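Local coordinates for protein SusD homolog (Bacteroides ovatus, PDB 4F53) that probably binds mucin O-glycans, as a SusD-like outer-membrane lipoprotein with a TPR-like helical fold, at residues D91-S94 / K95-D99; Y100-L103 / K104-D108; M234-A237 / T238-A241; T357-D360 / F361-G365. All coordinates share one frame; numbering follows the deposited sequence.

How the contacts relate
Contacts 1 and 2 are successive pieces of helix 82-106, their centres 14 Å apart, with contact 1 ending where contact 2 begins. An acetate ion, probably from the crystallisation liquor, lies near both: about 6 Å from the side chain of Tyr-97 and weakly bonded to Lys-104. Contacts 3 and 4 form a second pair, 16 Å between centres, which meet in simple packing where Thr-235 O lies 4.0 Å from Glu-364 OE2. Bound calcium lies near this pair, about 6 Å from the side chain of Ala-237 and about 4 Å from that of Glu-364. The two pairs stay well apart: contacts 1 and 4, 39 Å between centres, occupy opposite sides of the chain's centre.

Contact 1: residues D91-S94 / K95-D99; sequences DFYS and KFYPD
Three successive backbone bonds join 91-94 to 95-99 in regular alpha-helical i to i+4 fashion, from Lys-95 N to Asp-91 O (3.1 Å), Phe-96 N to Phe-92 O (2.9 Å) and Tyr-97 N to Tyr-93 O (3.1 Å). The pattern then breaks in a kink, because Pro-98 has no N-H to offer; its CD instead sits 3.3 Å from Ser-94 O. On one side of the helix Tyr-93 and Tyr-97 run alongside each other in the same direction. Their planes differ by only 29°, yet the rings are slid apart and barely overlap, touching at Tyr-93 CD2 and Tyr-97 CE2 (3.6 Å). The hydroxyls have separate partners, Pro-135 O for Tyr-93 and Arg-120 NE for Tyr-97. Elsewhere on the helix, Lys-95 runs back alongside Asp-91: CG lies beside the backbone N (chi1 -67°), which brings Lys-95 CE to 4.0 Å from Asp-91 CB. The ammonium group bends off to hydrogen-bond Gln-43 and make a cation-pi contact with Phe-46, with Asp-91 OD2 4.7 Å from Lys-95 NZ. With an alanine here, Gln-43 OE1 would probably lose this donor and Asp-91 CB its contact with the lysine CE. Phe-92 and Phe-96 turn into the interior, so this part of helix 82-106 packs against helices 25-37, 44-58 and 110-131.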
ATOM      1  N   ASP A  91      10.727  13.184  -4.614  1.00 39.74           N
ATOM      2  CA  ASP A  91      10.800  13.380  -3.172  1.00 37.80           C
ATOM      3  C   ASP A  91      11.303  12.146  -2.434  1.00 39.51           C
ATOM      4  O   ASP A  91      11.977  12.317  -1.428  1.00 40.11           O
ATOM      5  CB  ASP A  91       9.469  13.878  -2.597  1.00 39.33           C
ATOM      6  CG  ASP A  91       9.147  15.336  -2.903  1.00 54.04           C
ATOM      7  OD1 ASP A  91       9.641  15.860  -3.941  1.00 56.10           O
ATOM      8  OD2 ASP A  91       8.405  15.952  -2.114  1.00 64.81           O
ATOM      9  N   PHE A  92      11.078  10.926  -2.939  1.00 36.08           N
ATOM     10  CA  PHE A  92      11.663   9.745  -2.291  1.00 34.83           C
ATOM     11  C   PHE A  92      13.187   9.742  -2.420  1.00 39.16           C
ATOM     12  O   PHE A  92      13.864   9.440  -1.440  1.00 39.40           O
ATOM     13  CB  PHE A  92      11.098   8.439  -2.837  1.00 34.84           C
ATOM     14  CG  PHE A  92       9.804   8.028  -2.181  1.00 34.27           C
ATOM     15  CD1 PHE A  92       9.779   7.601  -0.854  1.00 35.43           C
ATOM     16  CD2 PHE A  92       8.614   8.045  -2.892  1.00 34.30           C
ATOM     17  CE1 PHE A  92       8.582   7.212  -0.252  1.00 33.92           C
ATOM     18  CE2 PHE A  92       7.424   7.637  -2.294  1.00 34.88           C
ATOM     19  CZ  PHE A  92       7.415   7.235  -0.978  1.00 32.04           C
ATOM     20  N   TYR A  93      13.720  10.142  -3.592  1.00 36.54           N
ATOM     21  CA  TYR A  93      15.169  10.199  -3.838  1.00 37.90           C
ATOM     22  C   TYR A  93      15.836  11.305  -3.006  1.00 43.70           C
ATOM     23  O   TYR A  93      16.867  11.034  -2.400  1.00 43.98           O
ATOM     24  CB  TYR A  93      15.483  10.367  -5.341  1.00 39.58           C
ATOM     25  CG  TYR A  93      15.288   9.078  -6.116  1.00 40.90           C
ATOM     26  CD1 TYR A  93      14.013   8.651  -6.493  1.00 41.29           C
ATOM     27  CD2 TYR A  93      16.373   8.262  -6.434  1.00 41.36           C
ATOM     28  CE1 TYR A  93      13.828   7.457  -7.186  1.00 40.03           C
ATOM     29  CE2 TYR A  93      16.196   7.066  -7.127  1.00 41.07           C
ATOM     30  CZ  TYR A  93      14.926   6.677  -7.511  1.00 43.58           C
ATOM     31  OH  TYR A  93      14.750   5.494  -8.171  1.00 41.39           O
ATOM     32  N   SER A  94      15.231  12.518  -2.937  1.00 40.62           N
ATOM     33  CA  SER A  94      15.725  13.683  -2.169  1.00 41.72           C
ATOM     34  C   SER A  94      15.757  13.417  -0.672  1.00 46.59           C
ATOM     35  O   SER A  94      16.652  13.886   0.040  1.00 47.85           O
ATOM     36  CB  SER A  94      14.826  14.900  -2.396  1.00 43.80           C
ATOM     37  OG  SER A  94      14.673  15.203  -3.770  1.00 55.33           O
ATOM     38  N   LYS A  95      14.738  12.704  -0.191  1.00 41.04           N
ATOM     39  CA  LYS A  95      14.604  12.443   1.235  1.00 39.62           C
ATOM     40  C   LYS A  95      15.386  11.214   1.685  1.00 42.32           C
ATOM     41  O   LYS A  95      15.827  11.193   2.834  1.00 42.78           O
ATOM     42  CB  LYS A  95      13.129  12.290   1.626  1.00 38.40           C
ATOM     43  CG  LYS A  95      12.348  13.589   1.480  1.00 35.73           C
ATOM     44  CD  LYS A  95      10.873  13.323   1.699  1.00 39.00           C
ATOM     45  CE  LYS A  95      10.024  14.497   1.290  1.00 43.08           C
ATOM     46  NZ  LYS A  95      10.099  15.582   2.289  1.00 50.25           N
ATOM     47  N   PHE A  96      15.548  10.195   0.815  1.00 37.54           N
ATOM     48  CA  PHE A  96      16.225   8.963   1.213  1.00 37.24           C
ATOM     49  C   PHE A  96      17.753   8.970   1.012  1.00 44.97           C
ATOM     50  O   PHE A  96      18.497   8.670   1.963  1.00 46.24           O
ATOM     51  CB  PHE A  96      15.623   7.716   0.487  1.00 36.95           C
ATOM     52  CG  PHE A  96      16.089   6.408   1.085  1.00 36.61           C
ATOM     53  CD1 PHE A  96      17.274   5.804   0.652  1.00 38.85           C
ATOM     54  CD2 PHE A  96      15.377   5.808   2.122  1.00 35.73           C
ATOM     55  CE1 PHE A  96      17.742   4.634   1.261  1.00 39.23           C
ATOM     56  CE2 PHE A  96      15.834   4.630   2.720  1.00 38.08           C
ATOM     57  CZ  PHE A  96      17.032   4.069   2.312  1.00 37.14           C
ATOM     58  N   TYR A  97      18.203   9.200  -0.229  1.00 40.78           N
ATOM     59  CA  TYR A  97      19.594   9.000  -0.625  1.00 41.18           C
ATOM     60  C   TYR A  97      20.659   9.876   0.052  1.00 47.71           C
ATOM     61  O   TYR A  97      21.677   9.276   0.422  1.00 50.08           O
ATOM     62  CB  TYR A  97      19.760   9.004  -2.139  1.00 41.55           C
ATOM     63  CG  TYR A  97      19.406   7.644  -2.710  1.00 40.65           C
ATOM     64  CD1 TYR A  97      20.202   6.530  -2.459  1.00 41.89           C
ATOM     65  CD2 TYR A  97      18.219   7.448  -3.413  1.00 39.56           C
ATOM     66  CE1 TYR A  97      19.862   5.271  -2.948  1.00 40.08           C
ATOM     67  CE2 TYR A  97      17.892   6.202  -3.945  1.00 39.22           C
ATOM     68  CZ  TYR A  97      18.709   5.110  -3.701  1.00 46.93           C
ATOM     69  OH  TYR A  97      18.366   3.856  -4.182  1.00 45.67           O
ATOM     70  N   PRO A  98      20.510  11.199   0.310  1.00 43.53           N
ATOM     71  CA  PRO A  98      21.598  11.914   1.001  1.00 44.47           C
ATOM     72  C   PRO A  98      21.930  11.275   2.367  1.00 49.45           C
ATOM     73  O   PRO A  98      23.110  11.053   2.636  1.00 49.78           O
ATOM     74  CB  PRO A  98      21.063  13.346   1.123  1.00 45.64           C
ATOM     75  CG  PRO A  98      20.096  13.475   0.004  1.00 49.26           C
ATOM     76  CD  PRO A  98      19.421  12.129  -0.053  1.00 44.43           C
ATOM     77  N   ASP A  99      20.903  10.872   3.169  1.00 45.05           N
ATOM     78  CA  ASP A  99      21.125  10.229   4.473  1.00 44.26           C
ATOM     79  C   ASP A  99      21.704   8.822   4.326  1.00 48.67           C
ATOM     80  O   ASP A  99      22.567   8.428   5.118  1.00 48.95           O
ATOM     81  CB  ASP A  99      19.837  10.184   5.295  1.00 44.29           C
ATOM     82  CG  ASP A  99      19.454  11.506   5.949  1.00 56.08           C
ATOM     83  OD1 ASP A  99      20.189  12.504   5.765  1.00 57.75           O
ATOM     84  OD2 ASP A  99      18.431  11.540   6.665  1.00 60.17           O
TER

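Contact 2: residues Y100-L103 / K104-D108; sequences YFNL and KNQSD. With ACT (acetate ion), chain C.
Tyr-100 OH is gripped by two groups of the chain, accepting a hydrogen bond from Lys-104 NZ (3.1 Å) and bonding also to Glu-117 OE1 of helix 110-131. The lysine reaches it by crossing the ring: Lys-104 CD lies over one face, 3.9 Å from the Tyr-100 centroid and 27° off the normal, a CH-pi contact, and a bend at chi3 (111°) turns the rest of the chain toward the hydroxyl. The same ammonium nitrogen, Lys-104 NZ, makes a weak bond to OXT of the acetate ion (3.2 Å). Another turn-spanning pair links two amides: Gln-106 NE2 donates to Asn-102 OD1 (3.0 Å) along a fairly straight line, 166° at the hydrogen. The acceptor lies in the amide plane of Gln-106, while the two amide planes stand almost perpendicular. In the backbone, Asn-102 O receives weak bonds from both Asn-105 N and Gln-106 N, and Ser-107 N closes onto Leu-103 O (2.9 Å) as the chain leaves helical geometry. This is a helix C-terminus leading through a short turn into antiparallel helix 110-131, a helical hairpin of the kind that builds TPR-like folds.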
ATOM      1  N   TYR A 100      21.232   8.069   3.315  1.00 43.59           N
ATOM      2  CA  TYR A 100      21.699   6.717   3.028  1.00 42.81           C
ATOM      3  C   TYR A 100      23.210   6.732   2.713  1.00 49.73           C
ATOM      4  O   TYR A 100      23.974   5.970   3.318  1.00 50.83           O
ATOM      5  CB  TYR A 100      20.880   6.106   1.879  1.00 41.84           C
ATOM      6  CG  TYR A 100      21.429   4.820   1.316  1.00 42.86           C
ATOM      7  CD1 TYR A 100      21.172   3.598   1.932  1.00 43.13           C
ATOM      8  CD2 TYR A 100      22.202   4.818   0.157  1.00 44.69           C
ATOM      9  CE1 TYR A 100      21.666   2.407   1.408  1.00 43.17           C
ATOM     10  CE2 TYR A 100      22.711   3.635  -0.372  1.00 45.21           C
ATOM     11  CZ  TYR A 100      22.446   2.431   0.259  1.00 49.78           C
ATOM     12  OH  TYR A 100      22.950   1.274  -0.282  1.00 48.21           O
ATOM     13  N   PHE A 101      23.639   7.615   1.809  1.00 47.00           N
ATOM     14  CA  PHE A 101      25.059   7.717   1.448  1.00 49.27           C
ATOM     15  C   PHE A 101      25.894   8.203   2.636  1.00 56.99           C
ATOM     16  O   PHE A 101      27.007   7.719   2.836  1.00 59.62           O
ATOM     17  CB  PHE A 101      25.249   8.647   0.233  1.00 51.35           C
ATOM     18  CG  PHE A 101      24.670   8.098  -1.053  1.00 51.50           C
ATOM     19  CD1 PHE A 101      25.042   6.841  -1.524  1.00 53.36           C
ATOM     20  CD2 PHE A 101      23.816   8.871  -1.835  1.00 53.06           C
ATOM     21  CE1 PHE A 101      24.518   6.341  -2.718  1.00 53.91           C
ATOM     22  CE2 PHE A 101      23.294   8.368  -3.033  1.00 55.40           C
ATOM     23  CZ  PHE A 101      23.641   7.105  -3.460  1.00 52.67           C
ATOM     24  N   ASN A 102      25.332   9.109   3.453  1.00 53.59           N
ATOM     25  CA  ASN A 102      26.006   9.646   4.623  1.00 54.64           C
ATOM     26  C   ASN A 102      26.231   8.547   5.673  1.00 59.38           C
ATOM     27  O   ASN A 102      27.359   8.426   6.157  1.00 62.15           O
ATOM     28  CB  ASN A 102      25.236  10.830   5.194  1.00 52.62           C
ATOM     29  CG  ASN A 102      26.001  11.651   6.196  1.00 62.88           C
ATOM     30  OD1 ASN A 102      27.220  11.511   6.380  1.00 56.08           O
ATOM     31  ND2 ASN A 102      25.291  12.520   6.884  1.00 54.84           N
ATOM     32  N   LEU A 103      25.187   7.741   5.988  1.00 54.00           N
ATOM     33  CA  LEU A 103      25.251   6.620   6.943  0.50 54.04           C
ATOM     34  C   LEU A 103      26.340   5.616   6.548  1.00 59.90           C
ATOM     35  O   LEU A 103      27.036   5.110   7.427  1.00 62.18           O
ATOM     36  CB  LEU A 103      23.886   5.900   7.053  0.50 51.89           C
ATOM     37  CG  LEU A 103      23.735   4.837   8.162  0.50 55.88           C
ATOM     38  CD1 LEU A 103      22.336   4.811   8.700  0.50 54.02           C
ATOM     39  CD2 LEU A 103      24.101   3.444   7.662  0.50 59.01           C
ATOM     40  N   LYS A 104      26.478   5.320   5.233  1.00 55.41           N
ATOM     41  CA  LYS A 104      27.481   4.396   4.707  1.00 56.50           C
ATOM     42  C   LYS A 104      28.907   4.965   4.918  1.00 63.85           C
ATOM     43  O   LYS A 104      29.835   4.181   5.106  1.00 65.20           O
ATOM     44  CB  LYS A 104      27.225   4.083   3.224  1.00 57.64           C
ATOM     45  CG  LYS A 104      26.046   3.133   2.970  1.00 53.50           C
ATOM     46  CD  LYS A 104      25.710   3.133   1.492  1.00 53.72           C
ATOM     47  CE  LYS A 104      26.033   1.836   0.808  1.00 58.81           C
ATOM     48  NZ  LYS A 104      25.955   1.962  -0.676  1.00 71.51           N
ATOM     49  N   ASN A 105      29.062   6.309   4.927  1.00 61.33           N
ATOM     50  CA  ASN A 105      30.349   6.989   5.181  1.00 64.42           C
ATOM     51  C   ASN A 105      30.612   7.159   6.687  1.00 71.40           C
ATOM     52  O   ASN A 105      31.754   7.348   7.084  1.00 74.61           O
ATOM     53  CB  ASN A 105      30.399   8.381   4.510  1.00 63.77           C
ATOM     54  CG  ASN A 105      30.292   8.403   2.998  1.00 83.29           C
ATOM     55  OD1 ASN A 105      30.664   7.449   2.298  1.00 80.77           O
ATOM     56  ND2 ASN A 105      29.825   9.532   2.460  1.00 70.84           N
ATOM     57  N   GLN A 106      29.557   7.117   7.516  1.00 67.14           N
ATOM     58  CA  GLN A 106      29.634   7.304   8.966  1.00 66.73           C
ATOM     59  C   GLN A 106      29.787   5.991   9.753  1.00 70.30           C
ATOM     60  O   GLN A 106      30.285   6.028  10.878  1.00 70.91           O
ATOM     61  CB  GLN A 106      28.369   8.031   9.476  1.00 66.16           C
ATOM     62  CG  GLN A 106      28.158   9.470   8.979  1.00 67.67           C
ATOM     63  CD  GLN A 106      29.249  10.461   9.335  1.00 78.62           C
ATOM     64  OE1 GLN A 106      29.966  10.327  10.339  1.00 74.37           O
ATOM     65  NE2 GLN A 106      29.369  11.500   8.520  1.00 60.31           N
ATOM     66  N   SER A 107      29.345   4.848   9.196  1.00 65.93           N
ATOM     67  CA  SER A 107      29.390   3.575   9.916  1.00 66.54           C
ATOM     68  C   SER A 107      29.941   2.415   9.077  1.00 71.57           C
ATOM     69  O   SER A 107      29.737   2.338   7.860  1.00 70.87           O
ATOM     70  CB  SER A 107      27.988   3.219  10.421  1.00 69.62           C
ATOM     71  OG  SER A 107      27.954   2.040  11.211  1.00 79.77           O
ATOM     72  N   ASP A 108      30.614   1.491   9.772  1.00 69.56           N
ATOM     73  CA  ASP A 108      31.186   0.261   9.236  1.00 69.79           C
ATOM     74  C   ASP A 108      30.486  -0.951   9.872  1.00 72.24           C
ATOM     75  O   ASP A 108      30.807  -2.097   9.531  1.00 72.58           O
ATOM     76  CB  ASP A 108      32.699   0.220   9.500  1.00 74.64           C
ATOM     77  CG  ASP A 108      33.469   1.346   8.839  1.00 94.24           C
ATOM     78  OD1 ASP A 108      33.525   1.373   7.588  1.00 96.59           O
ATOM     79  OD2 ASP A 108      34.039   2.194   9.577  1.00101.28           O
TER
HETATM   80  C   ACT C 601      24.653   1.359  -4.177  1.00 60.44           C
HETATM   81  O   ACT C 601      24.927   2.577  -4.073  1.00 60.89           O
HETATM   82  OXT ACT C 601      24.998   0.461  -3.326  1.00 62.44           O
HETATM   83  CH3 ACT C 601      23.839   0.922  -5.432  1.00 55.52           C

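Contact 3: residues M234-A237 / T238-A241; sequences MTAA and TDGA
Polar bonds dominate where Asp-239 folds back on Thr-235 and Ala-236. Its OD2 accepts from two consecutive amides, Thr-235 N (2.8 Å, through the anti lone pair) and Ala-236 N (2.9 Å, from above the carboxylate plane). With CG placed beside the backbone N (chi1 -66°), the carboxylate faces these amides, and its other oxygen, OD1, forms a salt bridge with Lys-195. The two amides and the lysine together fix the group's rotation and would probably favour its ionised form. Backbone bonds follow a 3-10 pattern: Asp-239 N reaches Ala-236 O (2.9 Å) and Gly-240 N reaches Ala-237 O (3.2 Å), both donors standing well above the carbonyl planes. Apolar packing comes from Met-234, modelled as selenomethionine. Its extended chain slides past Asp-239 in the opposite direction, with the CB atoms of Met-234 and Asp-239 3.7 Å apart, SE 3.9 Å from Gly-240 CA, and CE 4.4 Å from Ala-241 CB. The tight turn joins helix 221-231 to strand 241-243, where Ala-241 pairs by backbone bonds with strand 332-335, while Met-234 is packed among Phe-196 of helix 190-207, Phe-335, and Ala-337 and Val-340 of helix 337-349.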
HETATM    1  N   MSE A 234       6.740 -13.353  10.038  1.00 29.65           N
HETATM    2  CA  MSE A 234       5.854 -12.888  11.110  1.00 27.87           C
HETATM    3  C   MSE A 234       4.735 -13.913  11.300  1.00 36.70           C
HETATM    4  O   MSE A 234       4.114 -14.293  10.307  1.00 37.05           O
HETATM    5  CB  MSE A 234       5.229 -11.532  10.740  1.00 27.11           C
HETATM    6  CG  MSE A 234       6.198 -10.396  10.662  1.00 33.24           C
HETATM    7 SE   MSE A 234       5.182  -8.895   9.897  0.75 40.15          SE
HETATM    8  CE  MSE A 234       6.633  -7.686   9.725  1.00 35.85           C
ATOM      9  N   THR A 235       4.465 -14.371  12.543  1.00 35.56           N
ATOM     10  CA  THR A 235       3.381 -15.354  12.772  1.00 35.72           C
ATOM     11  C   THR A 235       2.397 -14.874  13.855  1.00 39.16           C
ATOM     12  O   THR A 235       1.318 -15.445  13.997  1.00 41.47           O
ATOM     13  CB  THR A 235       3.933 -16.751  13.151  1.00 33.85           C
ATOM     14  OG1 THR A 235       4.671 -16.617  14.349  1.00 36.38           O
ATOM     15  CG2 THR A 235       4.821 -17.382  12.057  1.00 30.69           C
ATOM     16  N   ALA A 236       2.778 -13.884  14.647  1.00 32.55           N
ATOM     17  CA  ALA A 236       1.921 -13.362  15.711  1.00 32.12           C
ATOM     18  C   ALA A 236       1.600 -11.908  15.418  1.00 36.85           C
ATOM     19  O   ALA A 236       2.422 -11.233  14.786  1.00 37.43           O
ATOM     20  CB  ALA A 236       2.623 -13.496  17.067  1.00 33.41           C
ATOM     21  N   ALA A 237       0.435 -11.414  15.875  1.00 32.97           N
ATOM     22  CA  ALA A 237       0.036 -10.006  15.683  1.00 33.09           C
ATOM     23  C   ALA A 237       1.141  -9.027  16.164  1.00 36.85           C
ATOM     24  O   ALA A 237       1.377  -8.007  15.524  1.00 35.55           O
ATOM     25  CB  ALA A 237      -1.270  -9.717  16.419  1.00 33.80           C
ATOM     26  N   THR A 238       1.848  -9.377  17.254  1.00 33.75           N
ATOM     27  CA  THR A 238       2.912  -8.536  17.828  1.00 33.36           C
ATOM     28  C   THR A 238       4.217  -8.586  17.012  1.00 36.09           C
ATOM     29  O   THR A 238       5.118  -7.817  17.301  1.00 37.44           O
ATOM     30  CB  THR A 238       3.169  -8.885  19.282  1.00 38.85           C
ATOM     31  OG1 THR A 238       3.412 -10.288  19.370  1.00 42.31           O
ATOM     32  CG2 THR A 238       2.032  -8.453  20.188  1.00 35.06           C
ATOM     33  N   ASP A 239       4.309  -9.439  15.976  1.00 32.26           N
ATOM     34  CA  ASP A 239       5.459  -9.466  15.070  1.00 31.29           C
ATOM     35  C   ASP A 239       5.349  -8.350  14.021  1.00 33.30           C
ATOM     36  O   ASP A 239       6.353  -8.008  13.385  1.00 33.32           O
ATOM     37  CB  ASP A 239       5.608 -10.814  14.350  1.00 31.92           C
ATOM     38  CG  ASP A 239       5.937 -11.996  15.225  1.00 37.64           C
ATOM     39  OD1 ASP A 239       6.618 -11.805  16.258  1.00 39.14           O
ATOM     40  OD2 ASP A 239       5.559 -13.119  14.853  1.00 39.54           O
ATOM     41  N   GLY A 240       4.135  -7.812  13.846  1.00 28.18           N
ATOM     42  CA  GLY A 240       3.841  -6.746  12.892  1.00 27.05           C
ATOM     43  C   GLY A 240       4.690  -5.512  13.092  1.00 28.95           C
ATOM     44  O   GLY A 240       5.107  -5.244  14.211  1.00 28.60           O
ATOM     45  N   ALA A 241       4.974  -4.762  12.005  1.00 27.43           N
ATOM     46  CA  ALA A 241       5.790  -3.542  12.064  1.00 27.34           C
ATOM     47  C   ALA A 241       4.885  -2.306  12.121  1.00 33.04           C
ATOM     48  O   ALA A 241       4.130  -2.029  11.192  1.00 31.71           O
ATOM     49  CB  ALA A 241       6.747  -3.466  10.874  1.00 27.45           C
TER

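Contact 4: residues T357-D360 / F361-G365; sequences TAKD and FYEEG
A capped first turn and a surface salt bridge, between Lys-359 and Glu-363, hold together the start of helix 358-372, which lies near helices 337-349 and 423-438. Thr-357 occupies the N-cap: its OG1 accepts from Asp-360 N (3.2 Å), giving a first-turn amide a partner. Its carbonyl serves the next turn, where Phe-361 N donates to Thr-357 O (3.2 Å). The phenylalanine ring lies obliquely beside that oxygen, Phe-361 CD2 to Thr-357 O being 3.3 Å. Tyr-362 N to Ala-358 O (2.9 Å), Glu-363 N to Lys-359 O and Glu-364 N to Asp-360 O continue the alpha-helical i to i+4 bonding. This is the classic capped helix N-terminus, set within the TPR-like helical fold of the SusD family. One turn apart on the outer side, Lys-359 NZ reaches Glu-363 OE2 at 3.2 Å. The ammonium comes from above the carboxylate plane, 54° out of it, and Glu-363 OE1 is farther, 3.9 Å from Lys-359 NZ. Lysine CG stands opposite the backbone N (chi1 177°) and the chain stays extended until a bend at chi4 swings NZ over the acid. Cutting Glu-363 back to alanine is likely to deprive the Lys-359 ammonium of its carboxylate mate and let the end of that chain turn more freely. Buried Tyr-362 reaches Gln-429, Ile-430 and Gln-433 of helix 423-438 and hydrogen-bonds Val-416 O through its hydroxyl. Phe-361 packs on Arg-344 and Ala-345 of helix 337-349. The side chain of Glu-364 ends about 4 Å from a bound calcium ion.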
ATOM      1  N   THR A 357      -2.446 -25.510   4.910  1.00 28.98           N
ATOM      2  CA  THR A 357      -3.430 -25.351   3.827  1.00 27.59           C
ATOM      3  C   THR A 357      -3.807 -23.878   3.607  1.00 31.66           C
ATOM      4  O   THR A 357      -3.597 -23.043   4.481  1.00 32.88           O
ATOM      5  CB  THR A 357      -4.684 -26.197   4.113  1.00 35.35           C
ATOM      6  OG1 THR A 357      -5.336 -25.669   5.259  1.00 36.77           O
ATOM      7  CG2 THR A 357      -4.347 -27.680   4.358  1.00 28.05           C
ATOM      8  N   ALA A 358      -4.310 -23.558   2.411  1.00 26.78           N
ATOM      9  CA  ALA A 358      -4.815 -22.225   2.040  1.00 24.25           C
ATOM     10  C   ALA A 358      -5.925 -21.789   3.031  1.00 30.60           C
ATOM     11  O   ALA A 358      -5.905 -20.662   3.516  1.00 29.55           O
ATOM     12  CB  ALA A 358      -5.357 -22.260   0.620  1.00 23.37           C
ATOM     13  N   LYS A 359      -6.848 -22.715   3.365  1.00 28.28           N
ATOM     14  CA  LYS A 359      -7.930 -22.462   4.293  1.00 28.99           C
ATOM     15  C   LYS A 359      -7.412 -22.083   5.669  1.00 34.59           C
ATOM     16  O   LYS A 359      -7.933 -21.141   6.261  1.00 33.59           O
ATOM     17  CB  LYS A 359      -8.863 -23.673   4.397  1.00 30.99           C
ATOM     18  CG  LYS A 359      -9.978 -23.481   5.426  1.00 31.15           C
ATOM     19  CD  LYS A 359     -10.934 -24.689   5.456  1.00 35.81           C
ATOM     20  CE  LYS A 359     -11.738 -24.739   6.735  1.00 45.20           C
ATOM     21  NZ  LYS A 359     -12.867 -23.791   6.712  1.00 64.70           N
ATOM     22  N   ASP A 360      -6.397 -22.806   6.182  1.00 32.58           N
ATOM     23  CA  ASP A 360      -5.883 -22.517   7.513  1.00 33.04           C
ATOM     24  C   ASP A 360      -5.219 -21.159   7.601  1.00 34.45           C
ATOM     25  O   ASP A 360      -5.461 -20.463   8.581  1.00 36.59           O
ATOM     26  CB  ASP A 360      -4.935 -23.619   7.982  1.00 36.76           C
ATOM     27  CG  ASP A 360      -5.679 -24.889   8.396  1.00 48.99           C
ATOM     28  OD1 ASP A 360      -6.934 -24.831   8.556  1.00 51.82           O
ATOM     29  OD2 ASP A 360      -5.018 -25.929   8.577  1.00 51.49           O
ATOM     30  N   PHE A 361      -4.461 -20.744   6.570  1.00 27.45           N
ATOM     31  CA  PHE A 361      -3.817 -19.447   6.563  1.00 26.75           C
ATOM     32  C   PHE A 361      -4.803 -18.308   6.317  1.00 30.66           C
ATOM     33  O   PHE A 361      -4.625 -17.236   6.879  1.00 32.24           O
ATOM     34  CB  PHE A 361      -2.687 -19.397   5.548  1.00 27.98           C
ATOM     35  CG  PHE A 361      -1.493 -20.210   5.986  1.00 29.39           C
ATOM     36  CD1 PHE A 361      -0.870 -19.959   7.207  1.00 30.43           C
ATOM     37  CD2 PHE A 361      -0.989 -21.221   5.176  1.00 29.56           C
ATOM     38  CE1 PHE A 361       0.222 -20.720   7.613  1.00 33.13           C
ATOM     39  CE2 PHE A 361       0.132 -21.954   5.570  1.00 32.23           C
ATOM     40  CZ  PHE A 361       0.718 -21.711   6.791  1.00 31.32           C
ATOM     41  N   TYR A 362      -5.832 -18.541   5.506  1.00 25.54           N
ATOM     42  CA  TYR A 362      -6.914 -17.587   5.255  1.00 24.62           C
ATOM     43  C   TYR A 362      -7.599 -17.225   6.595  1.00 29.19           C
ATOM     44  O   TYR A 362      -7.719 -16.049   6.932  1.00 28.77           O
ATOM     45  CB  TYR A 362      -7.928 -18.217   4.281  1.00 23.81           C
ATOM     46  CG  TYR A 362      -9.174 -17.396   4.052  1.00 24.01           C
ATOM     47  CD1 TYR A 362      -9.147 -16.258   3.249  1.00 24.88           C
ATOM     48  CD2 TYR A 362     -10.392 -17.780   4.597  1.00 24.78           C
ATOM     49  CE1 TYR A 362     -10.296 -15.513   3.018  1.00 22.59           C
ATOM     50  CE2 TYR A 362     -11.553 -17.068   4.336  1.00 25.77           C
ATOM     51  CZ  TYR A 362     -11.504 -15.943   3.538  1.00 26.52           C
ATOM     52  OH  TYR A 362     -12.657 -15.245   3.311  1.00 27.00           O
ATOM     53  N   GLU A 363      -7.999 -18.251   7.361  1.00 25.61           N
ATOM     54  CA  GLU A 363      -8.671 -18.091   8.646  1.00 26.50           C
ATOM     55  C   GLU A 363      -7.720 -17.499   9.704  1.00 33.16           C
ATOM     56  O   GLU A 363      -8.146 -16.638  10.470  1.00 33.79           O
ATOM     57  CB  GLU A 363      -9.281 -19.403   9.094  1.00 28.32           C
ATOM     58  CG  GLU A 363     -10.359 -19.830   8.099  1.00 39.58           C
ATOM     59  CD  GLU A 363     -11.352 -20.870   8.572  1.00 55.80           C
ATOM     60  OE1 GLU A 363     -10.973 -21.715   9.418  1.00 54.26           O
ATOM     61  OE2 GLU A 363     -12.498 -20.862   8.063  1.00 50.61           O
ATOM     62  N   GLU A 364      -6.427 -17.864   9.656  1.00 29.31           N
ATOM     63  CA  GLU A 364      -5.402 -17.309  10.513  1.00 28.78           C
ATOM     64  C   GLU A 364      -5.192 -15.803  10.211  1.00 33.60           C
ATOM     65  O   GLU A 364      -5.059 -15.027  11.156  1.00 35.18           O
ATOM     66  CB  GLU A 364      -4.075 -18.105  10.398  1.00 30.21           C
ATOM     67  CG  GLU A 364      -2.965 -17.629  11.337  1.00 37.38           C
ATOM     68  CD  GLU A 364      -3.210 -17.600  12.845  1.00 57.82           C
ATOM     69  OE1 GLU A 364      -4.262 -18.101  13.297  1.00 47.81           O
ATOM     70  OE2 GLU A 364      -2.339 -17.079  13.583  1.00 63.20           O
ATOM     71  N   GLY A 365      -5.222 -15.402   8.934  1.00 28.13           N
ATOM     72  CA  GLY A 365      -5.079 -14.000   8.540  1.00 25.62           C
ATOM     73  C   GLY A 365      -6.201 -13.135   9.100  1.00 28.37           C
ATOM     74  O   GLY A 365      -5.956 -12.048   9.629  1.00 28.47           O
TER